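Local atomic coordinates of sulfate transporter 4.1, chloroplastic (Arabidopsis thaliana, PDB entry 7LHV), a protein that carries sulfate across a membrane together with protons, as an H(+)/sulfate cotransporter of the SLC26/SulP family, and may help regulate sulfate assimilation. Residues 75-78 with 83-86; 134-139 with 411-416; 453-456 with 461-464; 510-515 with 521-526; 573-578 with 633-638. One frame throughout, in Å; residues are numbered along the deposited sequence.

Interaction 1: residues 75-78 with 83-86; sequences WIDT and FRWI
Ile76 lays its CG2 methyl on the ring of Phe83, joining helix 72-79 to the short helical turn 83-86. The methyl sits 3.8 Å from the ring centroid, 25° off the ring normal, so it comes over the face in a CH-pi contact. It is displaced toward the CD2-CE2 side, with CG2 to CD2 at 3.5 Å. CG2 is the branch of Ile76 that lies anti to the backbone N, which throws it across to the turn and leaves the longer CG1 arm out of the contact. The opposite face of the same ring is covered by Ile86 CD1 from within the turn, so the phenyl is held between two isoleucine methyls. A beta-branched residue suits this place, since it can spend one methyl on a ring without using its main arm. One residue on, Asp77 and Arg84 run roughly perpendicular, and OD1 of Asp77 meets the aliphatic CG of Arg84 at 3.5 Å. Their charged ends are not paired: Asp77 OD1 and Arg84 NE stand 5.6 Å apart, while Arg84 NH2 hydrogen-bonds Glu362 O and Asp77 OD2 has a long, weak ion pair with Arg87. Methyl-on-ring packing therefore carries this surface contact, and the opposite charges probably add only a modest long-range attraction.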
# COMPACT_ATOMS: atom_id res chain seq x y z
N TRP A 75 -11.72 -12.73 -35.46
CA TRP A 75 -12.47 -11.60 -34.90
C TRP A 75 -13.62 -12.08 -34.02
O TRP A 75 -13.84 -11.54 -32.93
CB TRP A 75 -12.98 -10.73 -36.04
CG TRP A 75 -13.91 -9.64 -35.61
CD1 TRP A 75 -13.58 -8.46 -35.00
CD2 TRP A 75 -15.34 -9.61 -35.78
NE1 TRP A 75 -14.71 -7.71 -34.78
CE2 TRP A 75 -15.80 -8.39 -35.24
CE3 TRP A 75 -16.26 -10.50 -36.33
CZ2 TRP A 75 -17.15 -8.05 -35.24
CZ3 TRP A 75 -17.60 -10.16 -36.32
CH2 TRP A 75 -18.03 -8.94 -35.78
N ILE A 76 -14.36 -13.09 -34.48
CA ILE A 76 -15.48 -13.61 -33.70
C ILE A 76 -15.00 -14.20 -32.39
O ILE A 76 -15.59 -13.96 -31.33
CB ILE A 76 -16.27 -14.64 -34.54
CG1 ILE A 76 -17.05 -13.93 -35.65
CG2 ILE A 76 -17.20 -15.45 -33.67
CD1 ILE A 76 -17.66 -14.88 -36.66
N ASP A 77 -13.92 -14.99 -32.43
CA ASP A 77 -13.38 -15.56 -31.20
C ASP A 77 -12.85 -14.48 -30.27
O ASP A 77 -12.94 -14.62 -29.04
CB ASP A 77 -12.28 -16.56 -31.53
CG ASP A 77 -12.07 -17.58 -30.43
OD1 ASP A 77 -12.73 -17.46 -29.37
OD2 ASP A 77 -11.25 -18.51 -30.62
N THR A 78 -12.29 -13.40 -30.82
CA THR A 78 -11.79 -12.31 -29.98
C THR A 78 -12.94 -11.59 -29.27
O THR A 78 -12.86 -11.32 -28.07
CB THR A 78 -10.98 -11.33 -30.83
OG1 THR A 78 -9.90 -12.03 -31.46
CG2 THR A 78 -10.42 -10.22 -29.96
N PHE A 83 -17.81 -18.74 -28.11
CA PHE A 83 -17.50 -19.68 -29.18
C PHE A 83 -16.36 -20.61 -28.80
O PHE A 83 -16.23 -21.68 -29.41
CB PHE A 83 -17.16 -18.92 -30.46
CG PHE A 83 -18.36 -18.35 -31.16
CD1 PHE A 83 -19.12 -19.13 -32.01
CD2 PHE A 83 -18.73 -17.03 -30.95
CE1 PHE A 83 -20.23 -18.60 -32.65
CE2 PHE A 83 -19.84 -16.50 -31.59
CZ PHE A 83 -20.58 -17.29 -32.44
N ARG A 84 -15.55 -20.25 -27.80
CA ARG A 84 -14.50 -21.15 -27.34
C ARG A 84 -15.06 -22.50 -26.93
O ARG A 84 -14.36 -23.52 -27.06
CB ARG A 84 -13.74 -20.52 -26.17
CG ARG A 84 -12.67 -19.52 -26.59
CD ARG A 84 -11.99 -18.93 -25.37
NE ARG A 84 -11.37 -19.95 -24.55
CZ ARG A 84 -11.06 -19.80 -23.27
NH1 ARG A 84 -11.30 -18.67 -22.63
NH2 ARG A 84 -10.49 -20.81 -22.61
N TRP A 85 -16.30 -22.55 -26.45
CA TRP A 85 -16.94 -23.83 -26.18
C TRP A 85 -17.99 -24.20 -27.21
O TRP A 85 -18.51 -25.32 -27.16
CB TRP A 85 -17.57 -23.83 -24.78
CG TRP A 85 -18.44 -22.65 -24.47
CD1 TRP A 85 -18.07 -21.54 -23.78
CD2 TRP A 85 -19.81 -22.48 -24.81
NE1 TRP A 85 -19.13 -20.67 -23.68
CE2 TRP A 85 -20.22 -21.22 -24.31
CE3 TRP A 85 -20.75 -23.25 -25.51
CZ2 TRP A 85 -21.51 -20.73 -24.48
CZ3 TRP A 85 -22.03 -22.76 -25.67
CH2 TRP A 85 -22.40 -21.51 -25.16
N ILE A 86 -18.32 -23.31 -28.15
CA ILE A 86 -19.28 -23.66 -29.19
C ILE A 86 -18.65 -24.59 -30.21
O ILE A 86 -19.26 -25.58 -30.63
CB ILE A 86 -19.86 -22.40 -29.84
CG1 ILE A 86 -20.72 -21.63 -28.84
CG2 ILE A 86 -20.67 -22.76 -31.08
CD1 ILE A 86 -21.25 -20.32 -29.37

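Interaction 2: residues 134-139 with 411-416; sequences PVFVYA and TGIIIG
Around Val135 and Gly412 the helix segments 134-139 and 411-416 run nearly antiparallel, at 161°, with their axes 9.3 Å apart. The first of these segments begins at a kink, where the N atoms of Pro134 and Val135 have no bond to the preceding turn; Pro134 has no N-H to give. Phe136 is the main side chain of the contact. With CG anti to its carbonyl carbon (chi1 -75°), the ring swings across to the other helix and meets its backbone obliquely, CE1 lying 3.3 Å from Gly412 C. Its CZ continues along the chain to Ile413 N at 3.5 Å, and also touches Ile413 CG1, 3.7 Å away, the isoleucine lying crosswise to the phenylalanine. Val135 adds its CG1 methyl, 3.9 Å from Gly412 N. Glycine suits this place because any side chain at Gly412 would point toward the phenyl and the valine. Putting an alanine in place of Phe136 would probably open a gap over Gly412 and deprive Ile413 CG1 of its aromatic neighbour. Phe132, one turn earlier, also meets the Phe136 ring, while neighbouring Thr411 hydrogen-bonds Gly102 O of helix 91-119. Between these two predicted membrane spans the segments share no hydrogen bond, so the join rests on dispersion forces and on the fit of a ring against bare backbone.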
# COMPACT_ATOMS: atom_id res chain seq x y z
N PRO A 134 -28.26 -10.03 -17.41
CA PRO A 134 -26.81 -10.27 -17.31
C PRO A 134 -26.42 -11.71 -17.61
O PRO A 134 -25.39 -11.93 -18.26
CB PRO A 134 -26.48 -9.87 -15.87
CG PRO A 134 -27.76 -9.83 -15.16
CD PRO A 134 -28.77 -9.41 -16.17
N VAL A 135 -27.22 -12.69 -17.20
CA VAL A 135 -26.87 -14.08 -17.45
C VAL A 135 -26.73 -14.34 -18.95
O VAL A 135 -25.70 -14.82 -19.42
CB VAL A 135 -27.91 -15.02 -16.81
CG1 VAL A 135 -27.79 -16.41 -17.39
CG2 VAL A 135 -27.71 -15.07 -15.31
N PHE A 136 -27.76 -13.97 -19.73
CA PHE A 136 -27.65 -14.08 -21.18
C PHE A 136 -26.43 -13.34 -21.71
O PHE A 136 -25.78 -13.80 -22.65
CB PHE A 136 -28.91 -13.55 -21.87
CG PHE A 136 -30.09 -14.46 -21.77
CD1 PHE A 136 -30.81 -14.56 -20.61
CD2 PHE A 136 -30.48 -15.21 -22.87
CE1 PHE A 136 -31.90 -15.40 -20.53
CE2 PHE A 136 -31.57 -16.05 -22.80
CZ PHE A 136 -32.28 -16.15 -21.62
N VAL A 137 -26.10 -12.20 -21.11
CA VAL A 137 -24.91 -11.49 -21.54
C VAL A 137 -23.66 -12.26 -21.13
O VAL A 137 -22.74 -12.45 -21.94
CB VAL A 137 -24.90 -10.06 -20.99
CG1 VAL A 137 -23.62 -9.36 -21.39
CG2 VAL A 137 -26.10 -9.30 -21.52
N TYR A 138 -23.62 -12.76 -19.90
CA TYR A 138 -22.41 -13.41 -19.42
C TYR A 138 -22.10 -14.66 -20.25
O TYR A 138 -20.95 -14.88 -20.64
CB TYR A 138 -22.53 -13.77 -17.95
CG TYR A 138 -21.27 -14.37 -17.39
CD1 TYR A 138 -20.21 -13.56 -17.02
CD2 TYR A 138 -21.13 -15.74 -17.24
CE1 TYR A 138 -19.05 -14.09 -16.51
CE2 TYR A 138 -19.97 -16.28 -16.73
CZ TYR A 138 -18.93 -15.45 -16.37
OH TYR A 138 -17.77 -15.98 -15.86
N ALA A 139 -23.13 -15.45 -20.55
CA ALA A 139 -22.93 -16.65 -21.36
C ALA A 139 -22.34 -16.33 -22.72
O ALA A 139 -21.76 -17.22 -23.35
CB ALA A 139 -24.25 -17.40 -21.52
N THR A 411 -30.42 -21.51 -17.63
CA THR A 411 -30.80 -20.89 -16.37
C THR A 411 -31.53 -19.58 -16.63
O THR A 411 -32.64 -19.37 -16.14
CB THR A 411 -29.57 -20.66 -15.50
OG1 THR A 411 -29.11 -21.91 -14.98
CG2 THR A 411 -29.90 -19.73 -14.35
N GLY A 412 -30.93 -18.72 -17.45
CA GLY A 412 -31.58 -17.46 -17.78
C GLY A 412 -32.95 -17.67 -18.38
O GLY A 412 -33.91 -16.99 -18.02
N ILE A 413 -33.07 -18.66 -19.27
CA ILE A 413 -34.37 -18.95 -19.88
C ILE A 413 -35.39 -19.26 -18.79
O ILE A 413 -36.51 -18.74 -18.81
CB ILE A 413 -34.25 -20.10 -20.89
CG1 ILE A 413 -33.44 -19.65 -22.11
CG2 ILE A 413 -35.62 -20.59 -21.32
CD1 ILE A 413 -32.99 -20.79 -23.00
N ILE A 414 -34.99 -20.07 -17.80
CA ILE A 414 -35.89 -20.37 -16.69
C ILE A 414 -36.37 -19.08 -16.05
O ILE A 414 -37.57 -18.87 -15.85
CB ILE A 414 -35.20 -21.29 -15.67
CG1 ILE A 414 -34.80 -22.61 -16.33
CG2 ILE A 414 -36.11 -21.54 -14.48
CD1 ILE A 414 -35.94 -23.32 -17.01
N ILE A 415 -35.43 -18.17 -15.77
CA ILE A 415 -35.80 -16.88 -15.19
C ILE A 415 -36.83 -16.19 -16.07
O ILE A 415 -37.88 -15.75 -15.59
CB ILE A 415 -34.55 -16.00 -14.99
CG1 ILE A 415 -33.49 -16.76 -14.19
CG2 ILE A 415 -34.92 -14.72 -14.28
CD1 ILE A 415 -33.90 -17.05 -12.77
N GLY A 416 -36.56 -16.15 -17.38
CA GLY A 416 -37.51 -15.53 -18.28
C GLY A 416 -38.89 -16.14 -18.17
O GLY A 416 -39.89 -15.43 -18.10

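Interaction 3: residues 453-456 with 461-464; sequences FLWR and DFSL
Trp455 and Phe462 both hold CG anti to the backbone N (chi1 171° and 176°), and these torsions bring their rings together where helix 448-457 turns into helix 459-474. The six-membered ring of Trp455 presents its edge to the face of Phe462, a T-shaped pair with centroids 5.1 Å apart and planes at 72°. CE3 leads, 3.5 Å from Phe462 CE2, while Trp455 CB lies over the same phenyl as a CH-pi partner. Deeper in the corner Leu454 points at the second helix: its CB packs on Phe462 CB at 3.9 Å, and its CD2 on Asp461 CB at 3.7 Å. A leucine serves well here, its two methyls both resting on Asp461, CD1 near the backbone O and CD2 on CB. A serine in place of Phe462 would probably take the face from under the indole edge and let Trp455 turn more freely. Asp461 OD2 hydrogen-bonds Ser584 OG of the second subunit, and the indole also has a cation-pi partner in Lys459. At this corner between two consecutive helices the contact is thus apolar and aromatic, while one carboxylate oxygen of Asp461 serves the interface with the second subunit.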
# COMPACT_ATOMS: atom_id res chain seq x y z
N PHE A 453 -8.26 -23.33 11.56
CA PHE A 453 -7.05 -23.69 10.82
C PHE A 453 -5.95 -22.66 11.01
O PHE A 453 -4.78 -23.01 11.21
CB PHE A 453 -7.39 -23.85 9.34
CG PHE A 453 -6.21 -24.21 8.48
CD1 PHE A 453 -5.70 -25.49 8.50
CD2 PHE A 453 -5.63 -23.27 7.66
CE1 PHE A 453 -4.62 -25.83 7.71
CE2 PHE A 453 -4.55 -23.60 6.87
CZ PHE A 453 -4.05 -24.88 6.89
N LEU A 454 -6.31 -21.37 10.95
CA LEU A 454 -5.33 -20.31 11.17
C LEU A 454 -4.77 -20.36 12.58
O LEU A 454 -3.56 -20.19 12.78
CB LEU A 454 -5.96 -18.95 10.90
CG LEU A 454 -6.41 -18.68 9.46
CD1 LEU A 454 -7.00 -17.29 9.34
CD2 LEU A 454 -5.25 -18.86 8.51
N TRP A 455 -5.62 -20.59 13.57
CA TRP A 455 -5.13 -20.71 14.94
C TRP A 455 -4.14 -21.87 15.05
O TRP A 455 -3.15 -21.78 15.78
CB TRP A 455 -6.29 -20.90 15.91
CG TRP A 455 -5.83 -21.23 17.29
CD1 TRP A 455 -5.69 -22.48 17.84
CD2 TRP A 455 -5.46 -20.30 18.31
NE1 TRP A 455 -5.25 -22.38 19.13
CE2 TRP A 455 -5.10 -21.05 19.45
CE3 TRP A 455 -5.39 -18.91 18.38
CZ2 TRP A 455 -4.68 -20.46 20.63
CZ3 TRP A 455 -4.97 -18.32 19.55
CH2 TRP A 455 -4.62 -19.09 20.66
N ARG A 456 -4.41 -22.96 14.34
CA ARG A 456 -3.51 -24.11 14.40
C ARG A 456 -2.19 -23.82 13.70
O ARG A 456 -1.13 -24.25 14.17
CB ARG A 456 -4.18 -25.33 13.79
CG ARG A 456 -3.32 -26.58 13.78
CD ARG A 456 -4.14 -27.80 13.41
NE ARG A 456 -4.70 -27.68 12.06
CZ ARG A 456 -4.57 -28.60 11.12
NH1 ARG A 456 -3.90 -29.72 11.32
NH2 ARG A 456 -5.13 -28.38 9.93
N ASP A 461 -2.02 -14.70 10.86
CA ASP A 461 -3.22 -14.74 10.03
C ASP A 461 -4.47 -14.86 10.89
O ASP A 461 -5.50 -14.26 10.57
CB ASP A 461 -3.14 -15.89 9.04
CG ASP A 461 -2.10 -15.66 7.96
OD1 ASP A 461 -1.64 -14.51 7.81
OD2 ASP A 461 -1.76 -16.63 7.25
N PHE A 462 -4.39 -15.62 11.98
CA PHE A 462 -5.53 -15.70 12.90
C PHE A 462 -5.82 -14.35 13.53
O PHE A 462 -6.98 -13.97 13.70
CB PHE A 462 -5.26 -16.74 13.98
CG PHE A 462 -6.35 -16.82 15.02
CD1 PHE A 462 -7.49 -17.56 14.79
CD2 PHE A 462 -6.23 -16.15 16.22
CE1 PHE A 462 -8.49 -17.63 15.73
CE2 PHE A 462 -7.22 -16.21 17.17
CZ PHE A 462 -8.35 -16.96 16.92
N SER A 463 -4.77 -13.61 13.90
CA SER A 463 -4.98 -12.28 14.46
C SER A 463 -5.62 -11.35 13.44
O SER A 463 -6.52 -10.57 13.78
CB SER A 463 -3.65 -11.70 14.95
OG SER A 463 -3.14 -12.47 16.03
N LEU A 464 -5.17 -11.41 12.19
CA LEU A 464 -5.79 -10.60 11.14
C LEU A 464 -7.26 -10.97 10.97
O LEU A 464 -8.13 -10.09 10.87
CB LEU A 464 -5.04 -10.78 9.82
CG LEU A 464 -3.75 -9.99 9.64
CD1 LEU A 464 -3.13 -10.29 8.29
CD2 LEU A 464 -4.02 -8.51 9.79

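Interaction 4: residues 510-515 with 521-526; sequences TTVYRN and EAYTYN
Val512 and Tyr523 make the one close side-chain contact here, the CG1 methyl of Val512 lying 3.5 Å from Tyr523 CE2. The methyl approaches the ring obliquely and also comes within 3.8 Å of the phenolic OH; the valine and tyrosine side chains lie alongside, pointing opposite ways. Tyrosine suits the place by its length: the nearest CA atoms, those of Val512 and Tyr523, are 9.3 Å apart, and CG anti to the backbone N (chi1 -157°) sends the ring across that distance. The hydroxyl ends near Thr510 O, at 4.2 Å, too far for a bond, and its polar partner is Ile516 O, through a weak hydrogen bond. Both segments belong to the irregular connection between strands 501-504 and 527-533, antiparallel neighbours at one side of the STAS sheet, and the tyrosine ties two parts of this loop to each other. The ring is further placed by Tyr519, whose own ring meets it at an angle, and by contact with Arg506. On the valine side the loop curls back on itself: Asn515 ND2 donates to Thr510 OG1 at 3.2 Å, with an N-H...O angle of 157°. That threonine oxygen lies in the Asn515 amide plane, and it also has a weak hydrogen bond to Arg532 NH1 on strand 527-533.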
# COMPACT_ATOMS: atom_id res chain seq x y z
N THR A 510 26.55 -20.97 2.28
CA THR A 510 25.34 -20.16 2.41
C THR A 510 25.29 -19.66 3.85
O THR A 510 26.30 -19.66 4.55
CB THR A 510 24.10 -20.97 1.99
OG1 THR A 510 22.92 -20.19 2.18
CG2 THR A 510 24.00 -22.26 2.78
N THR A 511 24.11 -19.22 4.28
CA THR A 511 23.96 -18.59 5.59
C THR A 511 24.59 -19.43 6.68
O THR A 511 24.39 -20.65 6.74
CB THR A 511 22.48 -18.37 5.89
OG1 THR A 511 21.81 -17.87 4.72
CG2 THR A 511 22.31 -17.37 7.02
N VAL A 512 25.37 -18.78 7.54
CA VAL A 512 26.02 -19.49 8.64
C VAL A 512 25.14 -19.58 9.88
O VAL A 512 25.38 -20.44 10.73
CB VAL A 512 27.35 -18.81 9.01
CG1 VAL A 512 28.27 -18.77 7.82
CG2 VAL A 512 27.11 -17.41 9.55
N TYR A 513 24.13 -18.72 10.00
CA TYR A 513 23.33 -18.69 11.22
C TYR A 513 22.49 -19.95 11.36
O TYR A 513 22.42 -20.55 12.45
CB TYR A 513 22.44 -17.45 11.24
CG TYR A 513 23.21 -16.15 11.22
CD1 TYR A 513 24.01 -15.78 12.30
CD2 TYR A 513 23.15 -15.29 10.13
CE1 TYR A 513 24.72 -14.59 12.30
CE2 TYR A 513 23.86 -14.10 10.12
CZ TYR A 513 24.64 -13.76 11.20
OH TYR A 513 25.34 -12.58 11.19
N ARG A 514 21.85 -20.39 10.29
CA ARG A 514 20.93 -21.52 10.37
C ARG A 514 21.20 -22.61 9.35
O ARG A 514 21.02 -23.79 9.66
CB ARG A 514 19.48 -21.03 10.21
N ASN A 515 21.64 -22.26 8.14
CA ASN A 515 21.69 -23.24 7.07
C ASN A 515 22.83 -24.23 7.27
O ASN A 515 22.60 -25.44 7.38
CB ASN A 515 21.82 -22.53 5.72
CG ASN A 515 20.58 -21.73 5.37
OD1 ASN A 515 19.55 -21.84 6.03
ND2 ASN A 515 20.67 -20.92 4.32
N GLU A 521 37.46 -27.54 7.33
CA GLU A 521 38.83 -27.17 7.67
C GLU A 521 39.08 -25.68 7.47
O GLU A 521 40.14 -25.17 7.85
CB GLU A 521 39.84 -28.00 6.86
CG GLU A 521 39.71 -29.50 7.04
CD GLU A 521 40.51 -30.28 6.01
OE1 GLU A 521 41.11 -29.65 5.11
OE2 GLU A 521 40.54 -31.52 6.10
N ALA A 522 38.12 -24.98 6.88
CA ALA A 522 38.20 -23.53 6.71
C ALA A 522 36.81 -23.03 6.37
O ALA A 522 36.28 -23.37 5.32
CB ALA A 522 39.20 -23.15 5.61
N TYR A 523 36.22 -22.22 7.26
CA TYR A 523 34.86 -21.75 7.04
C TYR A 523 34.80 -20.24 6.88
O TYR A 523 34.29 -19.76 5.86
CB TYR A 523 33.97 -22.22 8.19
CG TYR A 523 32.51 -22.28 7.82
CD1 TYR A 523 32.07 -23.09 6.79
CD2 TYR A 523 31.57 -21.54 8.51
CE1 TYR A 523 30.74 -23.16 6.45
CE2 TYR A 523 30.23 -21.60 8.18
CZ TYR A 523 29.82 -22.41 7.15
OH TYR A 523 28.49 -22.47 6.82
N THR A 524 35.29 -19.47 7.84
CA THR A 524 35.25 -18.01 7.77
C THR A 524 36.66 -17.45 7.87
O THR A 524 37.57 -18.09 8.41
CB THR A 524 34.37 -17.42 8.87
OG1 THR A 524 34.10 -16.05 8.58
CG2 THR A 524 35.05 -17.53 10.23
N TYR A 525 36.84 -16.25 7.32
CA TYR A 525 38.13 -15.59 7.28
C TYR A 525 38.11 -14.34 8.14
O TYR A 525 37.14 -13.58 8.12
CB TYR A 525 38.52 -15.24 5.84
CG TYR A 525 38.55 -16.42 4.91
CD1 TYR A 525 39.61 -17.32 4.93
CD2 TYR A 525 37.52 -16.64 4.00
CE1 TYR A 525 39.64 -18.41 4.08
CE2 TYR A 525 37.55 -17.73 3.15
CZ TYR A 525 38.61 -18.61 3.19
OH TYR A 525 38.64 -19.69 2.34
N ASN A 526 39.18 -14.13 8.90
CA ASN A 526 39.29 -12.94 9.72
C ASN A 526 39.54 -11.72 8.84
O ASN A 526 40.45 -11.72 8.01
CB ASN A 526 40.43 -13.10 10.74
CG ASN A 526 40.03 -13.95 11.92
OD1 ASN A 526 38.98 -13.73 12.53
ND2 ASN A 526 40.87 -14.92 12.26

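Interaction 5: residues 573-578 with 633-638; sequences ILEMSP and VRVHDA
Glu575, at the end of strand 569-575, reaches Val635 at the start of helix 635-643 with the far end of its side chain. From CB the chain goes to CG, placed anti to the carbonyl carbon (chi1 -65°), and neither of these carbons takes part in the contact. A bend at chi2 (-66°) then turns the carboxylate toward the helix. CD comes 3.8 Å from Val635 CB, and the two side chains cross at about a right angle. OE1 stays at the margin, 4.2 Å from Val635 CB, whereas OE2 lies nearer, beside CB and the CG2 methyl of the valine. That oxygen's polar partner is Ser607 OG, which hydrogen-bonds it and also makes a weaker bond with Arg634 O. Burial of a carboxylate against a valine would tend to raise its pKa, while the serine bond and nearby Arg532, which the Glu575 side chain touches, would probably oppose this. Two residues back on the same side of the strand, Ile573 sets CG2 against Ala638 CB, 4.4 Å apart, one helical turn beyond Val635. Alanine suits this place, its small side chain allowing the helix to lie close to the sheet; Ile573 also touches Val639 and Cys642 farther along. Strand 569-575 runs parallel between 527-533 and 603-606, and the packing of the last helix on one face of this sheet is typical of the alpha/beta STAS domain.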
# COMPACT_ATOMS: atom_id res chain seq x y z
N ILE A 573 32.37 -8.02 0.84
CA ILE A 573 32.04 -8.57 -0.47
C ILE A 573 30.54 -8.78 -0.53
O ILE A 573 29.95 -9.37 0.38
CB ILE A 573 32.78 -9.89 -0.73
CG1 ILE A 573 34.27 -9.73 -0.44
CG2 ILE A 573 32.57 -10.35 -2.16
CD1 ILE A 573 35.02 -11.03 -0.39
N LEU A 574 29.91 -8.29 -1.60
CA LEU A 574 28.48 -8.45 -1.82
C LEU A 574 28.25 -9.54 -2.86
O LEU A 574 28.76 -9.45 -3.98
CB LEU A 574 27.82 -7.14 -2.24
CG LEU A 574 27.55 -6.12 -1.14
CD1 LEU A 574 28.82 -5.48 -0.64
CD2 LEU A 574 26.58 -5.07 -1.64
N GLU A 575 27.49 -10.55 -2.48
CA GLU A 575 27.02 -11.57 -3.41
C GLU A 575 25.71 -11.09 -4.01
O GLU A 575 24.68 -11.04 -3.33
CB GLU A 575 26.82 -12.90 -2.68
CG GLU A 575 28.10 -13.48 -2.16
CD GLU A 575 29.03 -13.87 -3.27
OE1 GLU A 575 28.55 -14.28 -4.34
OE2 GLU A 575 30.25 -13.74 -3.07
N MET A 576 25.74 -10.71 -5.28
CA MET A 576 24.55 -10.19 -5.93
C MET A 576 23.96 -11.18 -6.92
O MET A 576 23.20 -10.80 -7.82
CB MET A 576 24.86 -8.85 -6.62
CG MET A 576 25.20 -7.76 -5.61
SD MET A 576 25.66 -6.18 -6.32
CE MET A 576 24.08 -5.64 -6.97
N SER A 577 24.31 -12.46 -6.78
CA SER A 577 23.69 -13.49 -7.62
C SER A 577 22.18 -13.61 -7.42
O SER A 577 21.47 -13.72 -8.44
CB SER A 577 24.40 -14.84 -7.40
OG SER A 577 24.45 -15.22 -6.04
N PRO A 578 21.62 -13.60 -6.21
CA PRO A 578 20.16 -13.63 -6.09
C PRO A 578 19.49 -12.30 -6.37
O PRO A 578 18.26 -12.26 -6.46
CB PRO A 578 19.94 -14.06 -4.64
CG PRO A 578 21.08 -13.51 -3.93
CD PRO A 578 22.25 -13.60 -4.87
N VAL A 633 33.36 -12.67 -10.96
CA VAL A 633 32.27 -13.55 -11.37
C VAL A 633 31.99 -14.64 -10.35
O VAL A 633 30.98 -15.34 -10.48
CB VAL A 633 32.54 -14.18 -12.75
CG1 VAL A 633 32.65 -13.10 -13.81
CG2 VAL A 633 33.81 -15.02 -12.71
N ARG A 634 32.85 -14.81 -9.35
CA ARG A 634 32.68 -15.83 -8.32
C ARG A 634 33.12 -15.25 -6.98
O ARG A 634 33.75 -14.20 -6.92
CB ARG A 634 33.48 -17.10 -8.64
CG ARG A 634 33.02 -17.81 -9.90
CD ARG A 634 33.94 -18.96 -10.28
NE ARG A 634 33.86 -20.07 -9.34
CZ ARG A 634 34.86 -20.47 -8.57
NH1 ARG A 634 36.03 -19.86 -8.59
NH2 ARG A 634 34.68 -21.50 -7.76
N VAL A 635 32.75 -15.95 -5.90
CA VAL A 635 33.22 -15.53 -4.58
C VAL A 635 34.63 -16.06 -4.31
O VAL A 635 35.39 -15.44 -3.56
CB VAL A 635 32.24 -15.98 -3.49
CG1 VAL A 635 32.18 -17.49 -3.41
CG2 VAL A 635 32.63 -15.39 -2.15
N HIS A 636 34.99 -17.19 -4.93
CA HIS A 636 36.28 -17.81 -4.63
C HIS A 636 37.43 -16.89 -4.99
O HIS A 636 38.31 -16.61 -4.17
CB HIS A 636 36.39 -19.14 -5.37
CG HIS A 636 35.33 -20.14 -5.01
ND1 HIS A 636 34.00 -19.95 -5.31
CD2 HIS A 636 35.41 -21.35 -4.40
CE1 HIS A 636 33.30 -20.99 -4.88
NE2 HIS A 636 34.14 -21.85 -4.33
N ASP A 637 37.44 -16.38 -6.23
CA ASP A 637 38.52 -15.50 -6.66
C ASP A 637 38.48 -14.16 -5.93
O ASP A 637 39.54 -13.58 -5.66
CB ASP A 637 38.47 -15.31 -8.17
CG ASP A 637 37.20 -14.64 -8.65
OD1 ASP A 637 36.32 -14.34 -7.81
OD2 ASP A 637 37.07 -14.41 -9.87
N ALA A 638 37.29 -13.66 -5.60
CA ALA A 638 37.19 -12.42 -4.84
C ALA A 638 37.86 -12.56 -3.48
O ALA A 638 38.67 -11.71 -3.08
CB ALA A 638 35.72 -12.02 -4.68

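The five contacts fall into two groups. Interactions 1 and 2 lie 19 Å apart between centres and touch through Trp85 CZ2 and Ala139 O, 3.7 Å apart, so the N-terminal helices pack on the membrane region. Interaction 3 also belongs to that region but sits across the chain's centre, about 40 Å, centre to centre, from interaction 2; its Asp461 side chain is about 11 Å from a bound sphingosine 1-phosphate, and it borders the STAS domain of the second subunit. Interactions 4 and 5 lie in the STAS part of this chain, with centres 15 Å and nearest atoms about 7 Å apart. Interaction 5 stands about 40 Å, centre to centre, from interaction 3.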